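PDB 4CCL: 50S ribosomal protein L16 arginine hydroxylase from Escherichia coli, which is a growth-regulating oxygenase that hydroxylates an arginine of ribosomal protein uL16 at C3, using iron and 2-oxoglutarate, and works as a homodimer. Local coordinates for the interface of chains A and B. Coordinates in Å, arbitrary orientation; residue numbers count along the deposited sequence, not the author numbering. Chains: chain A/B, 50S ribosomal protein L16 arginine hydroxylase.

Contacts 1 and 2 belong to one two-fold symmetric interface of the homodimer, and the centres of their C-alpha atoms lie about 16 Å apart. In contact 1 helix 244-259 of chain A packs mainly apolar side chains against helices 207-220, 244-258 and 263-272 of chain B. Contact 2 is more polar: residues 228-231, in the chain-A segment between that chain's helices 207-220 and 244-259, reach residues 17-18 of chain B and B:Ala204, shortly before helix 207-220. Contact 1 thus packs helices together, while contact 2 ties the connecting segment to the other subunit. Symmetry repeats both with the chains exchanged.

Contact 1: the interface of chains A and B. Residues chain A 250, 253-254; chain B 207, 210-211, 258, 264.
A:Met254, a selenomethionine, reaches from helix 244-259 of chain A across B:Leu210 to the ring of B:Phe264. Its CB leaves the helix with CG anti to the carbonyl carbon (chi1 -67°), and the chain stays extended through chi2. CG lies 3.8 Å from CB of B:Leu210, the two side chains crossing at about a right angle. The selenium rests on the same leucine, 3.7 Å from its CB, and lies near the backbone N of B:Ile211. At chi3 (-51°) the chain bends, carrying the methyl CE over one face of the B:Phe264 ring, 4.0 Å from the centroid and nearer the rim than the centre. This is a CH-pi contact made tip to tip, and CE1 is the nearest ring atom at 3.6 Å. CG2 of B:Ile258 also touches CE, so the methyl meets both an aromatic face and a branched aliphatic chain. A long, flexible, unbranched side chain suits this task, since it can turn its tip to fit a surface set by stiffer neighbours.

One turn back, CD2 of A:Leu250 meets CD1 of B:Leu210 at 4.0 Å, and the two leucines also cross at about a right angle. On the other flank CG2 of B:Thr207 approaches CA of A:Met254 at 3.8 Å, while its hydroxyl OG1 faces CE of A:Met253. A short threonine probably allows close approach here, and its methyl adds to the apolar packing. The patch joins helix 244-259 of chain A to the start of helix 207-220 of chain B, with the end of B helix 244-258 and the start of B helix 263-272 beneath the selenomethionine tip.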
# COMPACT_ATOMS: atom_id res chain seq x y z
N LEU A 250 -5.86 3.58 16.66
CA LEU A 250 -5.16 3.19 15.44
C LEU A 250 -5.71 3.89 14.18
O LEU A 250 -4.96 4.51 13.39
CB LEU A 250 -5.23 1.67 15.27
CG LEU A 250 -4.62 0.86 16.42
CD1 LEU A 250 -5.33 -0.48 16.58
CD2 LEU A 250 -3.13 0.65 16.20
N MSE A 253 -4.87 7.40 14.01
CA MSE A 253 -3.47 7.58 13.61
C MSE A 253 -3.43 7.67 12.08
O MSE A 253 -2.86 8.62 11.51
CB MSE A 253 -2.61 6.41 14.08
CG MSE A 253 -2.37 6.36 15.58
SE MSE A 253 -1.50 4.71 16.14
CE MSE A 253 0.14 4.84 15.08
N MSE A 254 -4.06 6.70 11.43
CA MSE A 254 -4.07 6.68 9.97
C MSE A 254 -4.73 7.93 9.34
O MSE A 254 -4.15 8.57 8.44
CB MSE A 254 -4.74 5.41 9.44
CG MSE A 254 -3.98 4.13 9.73
SE MSE A 254 -4.87 2.54 9.04
CE MSE A 254 -6.65 2.80 9.79
N THR B 207 2.21 4.20 12.03
CA THR B 207 1.17 4.55 11.07
C THR B 207 1.51 4.01 9.68
O THR B 207 0.63 3.57 8.94
CB THR B 207 0.97 6.08 11.00
OG1 THR B 207 0.78 6.59 12.32
CG2 THR B 207 -0.25 6.41 10.15
N LEU B 210 0.52 0.48 9.33
CA LEU B 210 -0.92 0.34 9.35
C LEU B 210 -1.43 0.62 7.95
O LEU B 210 -2.00 -0.25 7.30
CB LEU B 210 -1.58 1.31 10.34
CG LEU B 210 -1.41 1.07 11.84
CD1 LEU B 210 -2.05 2.21 12.63
CD2 LEU B 210 -2.02 -0.26 12.24
N ILE B 211 -1.22 1.86 7.49
CA ILE B 211 -1.64 2.26 6.16
C ILE B 211 -1.11 1.34 5.04
O ILE B 211 -1.83 1.03 4.09
CB ILE B 211 -1.32 3.76 5.89
CG1 ILE B 211 -2.15 4.30 4.72
CG2 ILE B 211 0.18 3.97 5.69
CD1 ILE B 211 -2.17 5.82 4.65
N ILE B 258 -11.58 3.80 4.65
CA ILE B 258 -11.00 3.42 5.94
C ILE B 258 -12.09 3.24 7.00
O ILE B 258 -12.01 2.33 7.84
CB ILE B 258 -9.96 4.46 6.40
CG1 ILE B 258 -8.66 4.26 5.63
CG2 ILE B 258 -9.73 4.37 7.90
CD1 ILE B 258 -7.70 5.40 5.76
N PHE B 264 -11.97 -2.42 8.01
CA PHE B 264 -10.82 -2.12 8.87
C PHE B 264 -10.66 -3.14 9.99
O PHE B 264 -9.56 -3.65 10.22
CB PHE B 264 -10.91 -0.71 9.47
CG PHE B 264 -9.81 -0.42 10.45
CD1 PHE B 264 -8.50 -0.72 10.14
CD2 PHE B 264 -10.10 0.14 11.68
CE1 PHE B 264 -7.49 -0.47 11.04
CE2 PHE B 264 -9.08 0.40 12.59
CZ PHE B 264 -7.78 0.09 12.26

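Contact 2: the interface of chains A and B. Residues chain A 228-231; chain B 17-18, 204.
The indole NE1 of B:Trp17 donates to the carboxylate oxygen OD1 of A:Asp230 at 3.2 Å, bent to 143° at the hydrogen, where coil of chain A meets N-terminal coil of chain B at a largely polar edge of the dimer interface. OD1 lies 20° out of the ring plane and is itself met from above the carboxylate plane. The same N-H bonds weakly to the backbone O of A:Asp230, 3.0 Å from NE1. Tryptophan suits the place because a broad, rigid ring carries this donor to its rim; a phenylalanine here would probably leave the carboxylate without its indole partner and free to turn.

Alongside, CB of B:Gln18 packs on CA of A:Pro231 at 3.6 Å. Proline suits this place, stiff and apolar with no backbone N-H to satisfy. From CB the glutamine chain bends at chi2 (-95°), which turns the amide toward A:Ser229, its plane nearly perpendicular to the A:Asp230 carboxylate. OE1 takes a weak bond from the backbone N of A:Asp230 at 3.4 Å.

Further out, two features probably help to position this first shell. CG of B:Gln18 lies over one face of the B:Trp17 ring, toward the rim on the NE1 side and 3.4 Å above its plane, which is likely to steady the indole. At the glutamine's other end a water bridges the subunits, 3.1 Å from NE2 of B:Gln18 and 2.9 Å from the backbone O of A:Tyr228.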
# COMPACT_ATOMS: atom_id res chain seq x y z
N TYR A 228 2.13 3.57 17.96
CA TYR A 228 0.99 3.45 18.85
C TYR A 228 1.51 3.31 20.28
O TYR A 228 2.40 2.51 20.54
CB TYR A 228 0.15 2.23 18.47
CG TYR A 228 -1.01 1.94 19.41
CD1 TYR A 228 -0.84 1.16 20.55
CD2 TYR A 228 -2.27 2.46 19.15
CE1 TYR A 228 -1.89 0.90 21.40
CE2 TYR A 228 -3.33 2.20 20.00
CZ TYR A 228 -3.14 1.43 21.13
OH TYR A 228 -4.20 1.18 21.97
N SER A 229 0.94 4.09 21.19
CA SER A 229 1.37 4.07 22.58
C SER A 229 0.17 4.10 23.52
O SER A 229 -0.86 4.69 23.19
CB SER A 229 2.29 5.26 22.87
OG SER A 229 1.54 6.46 22.97
N ASP A 230 0.29 3.45 24.67
CA ASP A 230 -0.82 3.35 25.61
C ASP A 230 -0.39 3.47 27.07
O ASP A 230 -0.41 2.49 27.81
CB ASP A 230 -1.60 2.06 25.39
CG ASP A 230 -0.70 0.84 25.24
OD1 ASP A 230 0.48 0.91 25.66
OD2 ASP A 230 -1.18 -0.18 24.71
N PRO A 231 -0.02 4.69 27.49
CA PRO A 231 0.40 4.94 28.88
C PRO A 231 -0.72 4.59 29.84
O PRO A 231 -0.50 4.16 30.98
CB PRO A 231 0.66 6.45 28.91
CG PRO A 231 0.88 6.84 27.47
CD PRO A 231 -0.00 5.92 26.68
N TRP B 17 4.21 1.81 33.46
CA TRP B 17 4.03 1.33 32.10
C TRP B 17 3.94 2.45 31.07
O TRP B 17 3.16 3.40 31.22
CB TRP B 17 2.74 0.51 32.03
CG TRP B 17 2.33 0.15 30.65
CD1 TRP B 17 1.35 0.74 29.90
CD2 TRP B 17 2.88 -0.89 29.85
NE1 TRP B 17 1.26 0.12 28.67
CE2 TRP B 17 2.20 -0.89 28.62
CE3 TRP B 17 3.89 -1.84 30.05
CZ2 TRP B 17 2.49 -1.78 27.59
CZ3 TRP B 17 4.18 -2.73 29.03
CH2 TRP B 17 3.48 -2.69 27.82
N GLN B 18 4.76 2.33 30.03
CA GLN B 18 4.89 3.33 28.97
C GLN B 18 5.31 4.70 29.48
O GLN B 18 5.08 5.72 28.82
CB GLN B 18 3.59 3.44 28.17
CG GLN B 18 3.36 2.31 27.18
CD GLN B 18 3.84 2.66 25.79
OE1 GLN B 18 3.57 3.75 25.29
NE2 GLN B 18 4.56 1.74 25.16
N ALA B 204 4.15 -2.73 19.04
CA ALA B 204 3.14 -1.77 18.64
C ALA B 204 3.44 -1.31 17.23
O ALA B 204 4.60 -1.08 16.87
CB ALA B 204 3.12 -0.59 19.60
O HOH W 1 4.76 2.67 22.16